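Local coordinates for ribose 5-phosphate isomerase, putative (PDB 6FXS), which probably catalyses the interconversion of ribose 5-phosphate and ribulose 5-phosphate, as an isomerase of the RpiB (LacAB_rpiB) family, at residues B[25-30]-B[84-89]; B[103-108]-B[125-130]; B[119-124]-B[148-153]. All blocks are in the same frame, centred on the assembly; numbering follows the deposited sequence.

From the N terminus, strand 23-29 starts the sheet, and interaction 1 closes the first loop when strand 84-89 returns beside it; helices 37-46 and 66-78 and the edge strand 51-55 lie within that loop. Interaction 2 opens later and pairs 103-108 with 125-130 around helix 113-121, at the far edge of the same parallel sheet. The two contacts are in series along the chain but meet where strand 84-89 borders strand 127-131. Interaction 3 crosses interaction 2: it starts on helix 113-121, inside that loop, and ends beyond it at 148-153, where helix 137-149 ends. Arg120 bonded to Ala125 O joins these crossing contacts, while Leu148 packs against Val25 and Val84 of interaction 1.

Interaction 1: B[25-30]-B[84-89]; sequences VAIGAD and VGILVC
Strands 23-29 and 84-89 are neighbours inside the five-stranded parallel sheet of this alpha/beta fold, and their backbones pair in register from Val25 beside Val84 to Ala29 beside Val88. Five hydrogen bonds alternate in direction, among them Ala26 N to Val84 O and Ile86 N back to Ala26 O, both 2.8 Å. Gly28 N then reaches Ile86 O almost straight, with an N-H...O angle of 166°, and Asp30 N closes the series on Val88 O at 3.2 Å. Valine and isoleucine suit this interior, since their beta-branches favour extended backbone. With Val25 CG1 pointing away from its backbone N (chi1 179°), that methyl meets Ile86 CD1 at 3.4 Å, a tight contact. Helices 37-46 and 137-149 cover this face. On the other face Gly28 leaves room for Leu87, whose CD2 lies 3.9 Å from Gly28 CA, with helix 66-78 above. Beyond the strand, the Asp30 carboxylate comes near Cys89, OD1 being 3.8 Å from Cys89 CB, and OD1 also accepts from Gly33 N. Apart from this polar C-terminal end, the chemistry implies a buried core whose peptide groups pair between strands and whose side chains pack apolarly.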
loop_
_atom_site.group_PDB
_atom_site.type_symbol
_atom_site.label_atom_id
_atom_site.label_comp_id
_atom_site.label_asym_id
_atom_site.label_seq_id
_atom_site.Cartn_x
_atom_site.Cartn_y
_atom_site.Cartn_z
ATOM N N VAL B 25 7.309 -21.627 -14.174
ATOM C CA VAL B 25 7.411 -20.375 -13.434
ATOM C C VAL B 25 8.742 -20.387 -12.782
ATOM O O VAL B 25 8.937 -21.111 -11.828
ATOM C CB VAL B 25 6.267 -20.258 -12.410
ATOM C CG1 VAL B 25 6.393 -18.970 -11.637
ATOM C CG2 VAL B 25 4.902 -20.422 -13.043
ATOM N N ALA B 26 9.720 -19.698 -13.357
ATOM C CA ALA B 26 11.027 -19.628 -12.763
ATOM C C ALA B 26 10.951 -18.623 -11.596
ATOM O O ALA B 26 10.369 -17.523 -11.758
ATOM C CB ALA B 26 12.066 -19.184 -13.794
ATOM N N ILE B 27 11.511 -19.007 -10.449
ATOM C CA ILE B 27 11.483 -18.236 -9.225
ATOM C C ILE B 27 12.924 -17.996 -8.751
ATOM O O ILE B 27 13.775 -18.937 -8.688
ATOM C CB ILE B 27 10.701 -18.930 -8.108
ATOM C CG1 ILE B 27 9.335 -19.316 -8.567
ATOM C CG2 ILE B 27 10.604 -18.057 -6.884
ATOM C CD1 ILE B 27 8.688 -20.367 -7.689
ATOM N N GLY B 28 13.237 -16.731 -8.479
ATOM C CA GLY B 28 14.532 -16.325 -7.974
ATOM C C GLY B 28 14.385 -15.395 -6.801
ATOM O O GLY B 28 13.365 -14.648 -6.690
ATOM N N ALA B 29 15.394 -15.405 -5.931
ATOM C CA ALA B 29 15.449 -14.502 -4.819
ATOM C C ALA B 29 16.834 -13.941 -4.598
ATOM O O ALA B 29 17.768 -14.209 -5.362
ATOM C CB ALA B 29 14.898 -15.147 -3.561
ATOM N N ASP B 30 16.973 -13.119 -3.559
ATOM C CA ASP B 30 18.298 -12.954 -2.951
ATOM C C ASP B 30 18.232 -13.490 -1.540
ATOM O O ASP B 30 17.286 -14.179 -1.155
ATOM C CB ASP B 30 18.816 -11.527 -3.113
ATOM C CG ASP B 30 18.054 -10.479 -2.246
ATOM O OD1 ASP B 30 17.090 -10.786 -1.549
ATOM O OD2 ASP B 30 18.521 -9.327 -2.275
ATOM N N VAL B 84 6.972 -17.775 -17.209
ATOM C CA VAL B 84 6.738 -16.629 -16.285
ATOM C C VAL B 84 7.867 -16.652 -15.282
ATOM O O VAL B 84 8.357 -17.766 -14.934
ATOM C CB VAL B 84 5.452 -16.790 -15.428
ATOM C CG1 VAL B 84 5.122 -15.476 -14.691
ATOM C CG2 VAL B 84 4.254 -17.176 -16.257
ATOM N N GLY B 85 8.274 -15.451 -14.809
ATOM C CA GLY B 85 9.165 -15.290 -13.681
ATOM C C GLY B 85 8.651 -14.666 -12.429
ATOM O O GLY B 85 7.684 -13.809 -12.467
ATOM N N ILE B 86 9.216 -15.040 -11.286
ATOM C CA ILE B 86 8.882 -14.393 -10.000
ATOM C C ILE B 86 10.218 -14.069 -9.353
ATOM O O ILE B 86 11.106 -14.960 -9.251
ATOM C CB ILE B 86 8.014 -15.289 -9.085
ATOM C CG1 ILE B 86 6.653 -15.564 -9.729
ATOM C CG2 ILE B 86 7.831 -14.665 -7.723
ATOM C CD1 ILE B 86 5.845 -16.673 -9.126
ATOM N N LEU B 87 10.412 -12.808 -8.962
ATOM C CA LEU B 87 11.632 -12.361 -8.278
ATOM C C LEU B 87 11.251 -11.711 -6.957
ATOM O O LEU B 87 10.346 -10.830 -6.910
ATOM C CB LEU B 87 12.448 -11.439 -9.156
ATOM C CG LEU B 87 12.935 -12.068 -10.477
ATOM C CD1 LEU B 87 13.537 -10.977 -11.315
ATOM C CD2 LEU B 87 14.033 -13.103 -10.112
ATOM N N VAL B 88 11.935 -12.154 -5.892
ATOM C CA VAL B 88 11.737 -11.678 -4.547
ATOM C C VAL B 88 13.032 -11.124 -3.933
ATOM O O VAL B 88 14.006 -11.876 -3.739
ATOM C CB VAL B 88 11.234 -12.767 -3.607
ATOM C CG1 VAL B 88 10.882 -12.132 -2.264
ATOM C CG2 VAL B 88 9.997 -13.434 -4.146
ATOM N N CYS B 89 13.039 -9.835 -3.595
ATOM C CA CYS B 89 14.136 -9.213 -2.817
ATOM C C CYS B 89 13.428 -8.423 -1.709
ATOM O O CYS B 89 12.249 -8.657 -1.394
ATOM C CB CYS B 89 15.089 -8.368 -3.712
ATOM S SG CYS B 89 14.616 -6.690 -4.470
#

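Interaction 2: B[103-108]-B[125-130]; sequences PGIRAA and ANVVCL
Asn126 reaches across to the chain leading into strand 107-109 and pairs there as a neighbouring peptide would. From CB, a chi1 of 53° tucks CG over the residue's own backbone and swings the amide toward 104-106. CG lies above one face of the Arg106 guanidinium, toward its rim, with amide and guanidinium planes 34° apart. At the tip, OD1 accepts from Arg106 N at 2.9 Å, nearly straight at the hydrogen, and is also 3.9 Å from Ile105 CG2. ND2 gives a hydrogen in the amide plane to Gly104 O, 3.0 Å away. Asparagine suits the place because one short side chain supplies both an acceptor and a donor, while its own backbone N binds Arg106 O. The guanidinium of Arg106 has its stronger partner in Asp124 O, through NH2.

Farther on, regular parallel pairing takes over: Ala108 N binds Val127 O and Cys129 N binds Ala108 O, each at 2.8 Å. Small alanines suit these closely spaced strands: Ala107 CB rests 3.8 Å from Val127 CB and packs on Ala99 and Asn100 of helix 93-100, while Ala108 CB meets Ala125 CB on the other face. Two parallel strands joined through helix 113-121 make a beta-alpha-beta unit, the repeating element of Rossmann-like alpha/beta sheets, with strand 107-109 outermost within this chain.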
loop_
_atom_site.group_PDB
_atom_site.type_symbol
_atom_site.label_atom_id
_atom_site.label_comp_id
_atom_site.label_asym_id
_atom_site.label_seq_id
_atom_site.Cartn_x
_atom_site.Cartn_y
_atom_site.Cartn_z
ATOM N N PRO B 103 16.311 -8.071 -22.969
ATOM C CA PRO B 103 15.360 -7.847 -24.020
ATOM C C PRO B 103 14.294 -8.906 -24.019
ATOM O O PRO B 103 14.604 -10.083 -23.756
ATOM C CB PRO B 103 16.206 -7.895 -25.309
ATOM C CG PRO B 103 17.606 -7.674 -24.860
ATOM C CD PRO B 103 17.700 -8.162 -23.478
ATOM N N GLY B 104 13.045 -8.486 -24.245
ATOM C CA GLY B 104 11.871 -9.409 -24.257
ATOM C C GLY B 104 11.225 -9.409 -22.861
ATOM O O GLY B 104 10.195 -10.022 -22.675
ATOM N N ILE B 105 11.875 -8.849 -21.833
ATOM C CA ILE B 105 11.301 -8.912 -20.500
ATOM C C ILE B 105 10.463 -7.618 -20.169
ATOM O O ILE B 105 10.850 -6.525 -20.493
ATOM C CB ILE B 105 12.357 -9.136 -19.424
ATOM C CG1 ILE B 105 13.001 -10.529 -19.596
ATOM C CG2 ILE B 105 11.805 -8.990 -17.999
ATOM C CD1 ILE B 105 12.058 -11.680 -19.785
ATOM N N ARG B 106 9.381 -7.847 -19.500
ATOM C CA ARG B 106 8.430 -6.864 -18.981
ATOM C C ARG B 106 8.185 -7.266 -17.557
ATOM O O ARG B 106 7.282 -8.013 -17.255
ATOM C CB ARG B 106 7.156 -6.880 -19.814
ATOM C CG ARG B 106 7.377 -6.384 -21.256
ATOM C CD ARG B 106 6.095 -6.399 -22.076
ATOM N NE ARG B 106 5.470 -7.717 -22.094
ATOM C CZ ARG B 106 5.800 -8.740 -22.893
ATOM N NH1 ARG B 106 6.800 -8.672 -23.778
ATOM N NH2 ARG B 106 5.177 -9.876 -22.734
ATOM N N ALA B 107 9.004 -6.725 -16.659
ATOM C CA ALA B 107 8.994 -7.092 -15.273
ATOM C C ALA B 107 8.264 -5.997 -14.486
ATOM O O ALA B 107 8.679 -4.808 -14.497
ATOM C CB ALA B 107 10.448 -7.278 -14.757
ATOM N N ALA B 108 7.236 -6.452 -13.771
ATOM C CA ALA B 108 6.353 -5.611 -13.022
ATOM C C ALA B 108 6.534 -5.777 -11.500
ATOM O O ALA B 108 6.275 -6.822 -10.945
ATOM C CB ALA B 108 4.921 -5.911 -13.364
ATOM N N ALA B 125 2.879 -8.425 -18.531
ATOM C CA ALA B 125 4.101 -8.605 -17.796
ATOM C C ALA B 125 4.399 -10.158 -17.722
ATOM O O ALA B 125 3.493 -10.967 -17.454
ATOM C CB ALA B 125 4.006 -7.997 -16.412
ATOM N N ASN B 126 5.663 -10.480 -17.944
ATOM C CA ASN B 126 6.155 -11.870 -17.883
ATOM C C ASN B 126 7.043 -12.203 -16.640
ATOM O O ASN B 126 7.418 -13.357 -16.452
ATOM C CB ASN B 126 6.781 -12.300 -19.252
ATOM C CG ASN B 126 7.835 -11.378 -19.765
ATOM O OD1 ASN B 126 8.412 -10.537 -19.014
ATOM N ND2 ASN B 126 8.168 -11.538 -21.047
ATOM N N VAL B 127 7.400 -11.203 -15.818
ATOM C CA VAL B 127 8.079 -11.356 -14.572
ATOM C C VAL B 127 7.379 -10.416 -13.528
ATOM O O VAL B 127 7.092 -9.261 -13.849
ATOM C CB VAL B 127 9.577 -10.981 -14.679
ATOM C CG1 VAL B 127 10.289 -11.097 -13.341
ATOM C CG2 VAL B 127 10.267 -11.832 -15.746
ATOM N N VAL B 128 6.991 -10.959 -12.380
ATOM C CA VAL B 128 6.472 -10.180 -11.253
ATOM C C VAL B 128 7.576 -10.021 -10.196
ATOM O O VAL B 128 8.257 -11.007 -9.844
ATOM C CB VAL B 128 5.195 -10.785 -10.664
ATOM C CG1 VAL B 128 5.420 -12.190 -10.119
ATOM C CG2 VAL B 128 4.619 -9.868 -9.597
ATOM N N CYS B 129 7.773 -8.800 -9.690
ATOM C CA CYS B 129 8.815 -8.566 -8.700
ATOM C C CYS B 129 8.144 -8.140 -7.417
ATOM O O CYS B 129 7.114 -7.355 -7.429
ATOM C CB CYS B 129 9.762 -7.486 -9.199
ATOM S SG CYS B 129 10.557 -7.833 -10.775
ATOM N N LEU B 130 8.625 -8.723 -6.321
ATOM C CA LEU B 130 7.983 -8.653 -5.002
ATOM C C LEU B 130 8.963 -8.277 -3.910
ATOM O O LEU B 130 10.188 -8.601 -4.019
ATOM C CB LEU B 130 7.407 -9.996 -4.664
ATOM C CG LEU B 130 6.433 -10.536 -5.742
ATOM C CD1 LEU B 130 6.096 -11.953 -5.348
ATOM C CD2 LEU B 130 5.192 -9.698 -5.745
#

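Interaction 3: B[119-124]-B[148-153]; sequences ARQHND and LQTPYS
Arg120, near the end of helix 113-121, folds its side chain back toward the turn that follows helix 137-149 and takes hold of Thr150 O with two nitrogens. NE approaches that oxygen at 2.9 Å and NH2 at 3.0 Å, a side-on grip on one atom that lies about 20° out of the guanidinium plane. Bends at chi2 (-67°) and chi3 turn both nitrogens onto it. Nearer the backbone the Arg120 and Thr150 side chains run past one another in opposite senses, with Arg120 CB 3.7 Å from Thr150 CG2. The backbone O of Arg120 faces the edge of the Tyr152 ring and receives a CA-H...O contact from Tyr152 CA.

Gln121 follows, and its backbone O accepts a hydrogen bond from Ser153 N at 3.0 Å. Its CG packs on the Thr150 methyl, CG2, which thus touches both Arg120 and Gln121, while Thr150 OG1 turns back to Thr146 O. His122 O comes up at the edge of the Tyr152 ring, and the His122 imidazole stacks on His158 of helix 156-169.

Asp124, leaving the helix with positive phi, lays its carboxylate over one face of the Tyr152 ring, toward the rim, the planes 23° apart; Asp124 CB is 3.5 Å from Tyr152 CD1. Its OD1 is met by Arg120 NH1 at 2.9 Å in a salt bridge, and NH1 has a second acceptor in Ala125 O. Tyrosine suits the spot by offering a broad flat surface here while its OH bonds to Thr159.

Arginine thus spreads its donors over the Asp124 carboxylate and the backbone carbonyls of Thr150 and Ala125, and its charge would probably stabilise the ionised carboxylate. The chemistry implies a clasp of polar bonds around one aromatic ring, backed by Leu162, joining two helix ends at the protein surface.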
loop_
_atom_site.group_PDB
_atom_site.type_symbol
_atom_site.label_atom_id
_atom_site.label_comp_id
_atom_site.label_asym_id
_atom_site.label_seq_id
_atom_site.Cartn_x
_atom_site.Cartn_y
_atom_site.Cartn_z
ATOM N N ALA B 119 -0.660 -5.216 -14.396
ATOM C CA ALA B 119 0.638 -5.621 -14.963
ATOM C C ALA B 119 0.392 -6.635 -16.080
ATOM O O ALA B 119 1.083 -6.652 -17.102
ATOM C CB ALA B 119 1.498 -6.284 -13.916
ATOM N N ARG B 120 -0.557 -7.515 -15.836
ATOM C CA ARG B 120 -0.927 -8.531 -16.849
ATOM C C ARG B 120 -1.810 -7.995 -17.984
ATOM O O ARG B 120 -1.543 -8.189 -19.187
ATOM C CB ARG B 120 -1.620 -9.681 -16.131
ATOM C CG ARG B 120 -0.667 -10.507 -15.218
ATOM C CD ARG B 120 0.413 -11.297 -15.886
ATOM N NE ARG B 120 -0.179 -12.158 -16.874
ATOM C CZ ARG B 120 0.020 -12.171 -18.156
ATOM N NH1 ARG B 120 1.023 -11.508 -18.750
ATOM N NH2 ARG B 120 -0.817 -12.938 -18.875
ATOM N N GLN B 121 -2.892 -7.372 -17.575
ATOM C CA GLN B 121 -3.915 -6.900 -18.526
ATOM C C GLN B 121 -3.413 -5.855 -19.495
ATOM O O GLN B 121 -3.711 -5.905 -20.697
ATOM C CB GLN B 121 -5.106 -6.324 -17.756
ATOM C CG GLN B 121 -6.034 -7.348 -17.162
ATOM C CD GLN B 121 -7.124 -7.715 -18.164
ATOM O OE1 GLN B 121 -7.176 -8.860 -18.761
ATOM N NE2 GLN B 121 -7.978 -6.735 -18.421
ATOM N N HIS B 122 -2.614 -4.917 -19.004
ATOM C CA HIS B 122 -2.041 -3.863 -19.837
ATOM C C HIS B 122 -0.609 -4.083 -20.286
ATOM O O HIS B 122 -0.261 -3.680 -21.428
ATOM C CB HIS B 122 -2.119 -2.480 -19.113
ATOM C CG HIS B 122 -3.499 -1.903 -19.090
ATOM N ND1 HIS B 122 -3.787 -0.626 -18.625
ATOM C CD2 HIS B 122 -4.676 -2.416 -19.543
ATOM C CE1 HIS B 122 -5.089 -0.407 -18.738
ATOM N NE2 HIS B 122 -5.659 -1.472 -19.303
ATOM N N ASN B 123 0.248 -4.536 -19.406
ATOM C CA ASN B 123 1.697 -4.606 -19.734
ATOM C C ASN B 123 2.118 -6.021 -20.214
ATOM O O ASN B 123 3.303 -6.212 -20.571
ATOM C CB ASN B 123 2.548 -4.134 -18.542
ATOM C CG ASN B 123 2.082 -2.766 -18.006
ATOM O OD1 ASN B 123 1.464 -2.676 -16.943
ATOM N ND2 ASN B 123 2.324 -1.735 -18.777
ATOM N N ASP B 124 1.165 -6.979 -20.203
ATOM C CA ASP B 124 1.455 -8.409 -20.457
ATOM C C ASP B 124 2.762 -8.811 -19.766
ATOM O O ASP B 124 3.667 -9.359 -20.381
ATOM C CB ASP B 124 1.586 -8.645 -21.935
ATOM C CG ASP B 124 1.524 -10.148 -22.336
ATOM O OD1 ASP B 124 1.082 -11.024 -21.592
ATOM O OD2 ASP B 124 1.895 -10.388 -23.469
ATOM N N LEU B 148 -0.535 -14.932 -12.102
ATOM C CA LEU B 148 -0.476 -16.179 -12.906
ATOM C C LEU B 148 -1.783 -16.443 -13.588
ATOM O O LEU B 148 -1.759 -16.974 -14.698
ATOM C CB LEU B 148 -0.126 -17.367 -12.029
ATOM C CG LEU B 148 1.304 -17.379 -11.491
ATOM C CD1 LEU B 148 1.548 -18.505 -10.498
ATOM C CD2 LEU B 148 2.292 -17.404 -12.613
ATOM N N GLN B 149 -2.897 -16.057 -12.968
ATOM C CA GLN B 149 -4.214 -16.396 -13.486
ATOM C C GLN B 149 -4.783 -15.342 -14.449
ATOM O O GLN B 149 -5.697 -15.643 -15.259
ATOM C CB GLN B 149 -5.205 -16.592 -12.354
ATOM C CG GLN B 149 -5.015 -17.877 -11.595
ATOM C CD GLN B 149 -5.997 -17.954 -10.463
ATOM O OE1 GLN B 149 -6.874 -17.076 -10.294
ATOM N NE2 GLN B 149 -5.818 -18.919 -9.637
ATOM N N THR B 150 -4.226 -14.134 -14.402
ATOM C CA THR B 150 -4.764 -13.047 -15.220
ATOM C C THR B 150 -4.190 -13.031 -16.604
ATOM O O THR B 150 -2.954 -13.000 -16.787
ATOM C CB THR B 150 -4.592 -11.681 -14.479
ATOM O OG1 THR B 150 -5.228 -11.716 -13.165
ATOM C CG2 THR B 150 -5.157 -10.568 -15.301
ATOM N N PRO B 151 -5.062 -12.957 -17.627
ATOM C CA PRO B 151 -4.604 -12.890 -19.017
ATOM C C PRO B 151 -4.314 -11.411 -19.442
ATOM O O PRO B 151 -4.744 -10.471 -18.745
ATOM C CB PRO B 151 -5.811 -13.443 -19.822
ATOM C CG PRO B 151 -6.992 -12.933 -18.983
ATOM C CD PRO B 151 -6.526 -13.157 -17.541
ATOM N N TYR B 152 -3.574 -11.257 -20.534
ATOM C CA TYR B 152 -3.391 -10.017 -21.223
ATOM C C TYR B 152 -4.737 -9.598 -21.832
ATOM O O TYR B 152 -5.486 -10.449 -22.262
ATOM C CB TYR B 152 -2.357 -10.187 -22.337
ATOM C CG TYR B 152 -2.118 -8.942 -23.182
ATOM C CD1 TYR B 152 -1.760 -7.710 -22.596
ATOM C CD2 TYR B 152 -2.135 -9.031 -24.557
ATOM C CE1 TYR B 152 -1.490 -6.600 -23.365
ATOM C CE2 TYR B 152 -1.899 -7.914 -25.339
ATOM C CZ TYR B 152 -1.535 -6.678 -24.745
ATOM O OH TYR B 152 -1.243 -5.573 -25.597
ATOM N N SER B 153 -5.101 -8.315 -21.765
ATOM C CA SER B 153 -6.430 -7.879 -22.306
ATOM C C SER B 153 -6.611 -8.069 -23.835
ATOM O O SER B 153 -7.733 -8.183 -24.301
ATOM C CB SER B 153 -6.793 -6.444 -21.905
ATOM O OG SER B 153 -6.101 -5.601 -22.807
#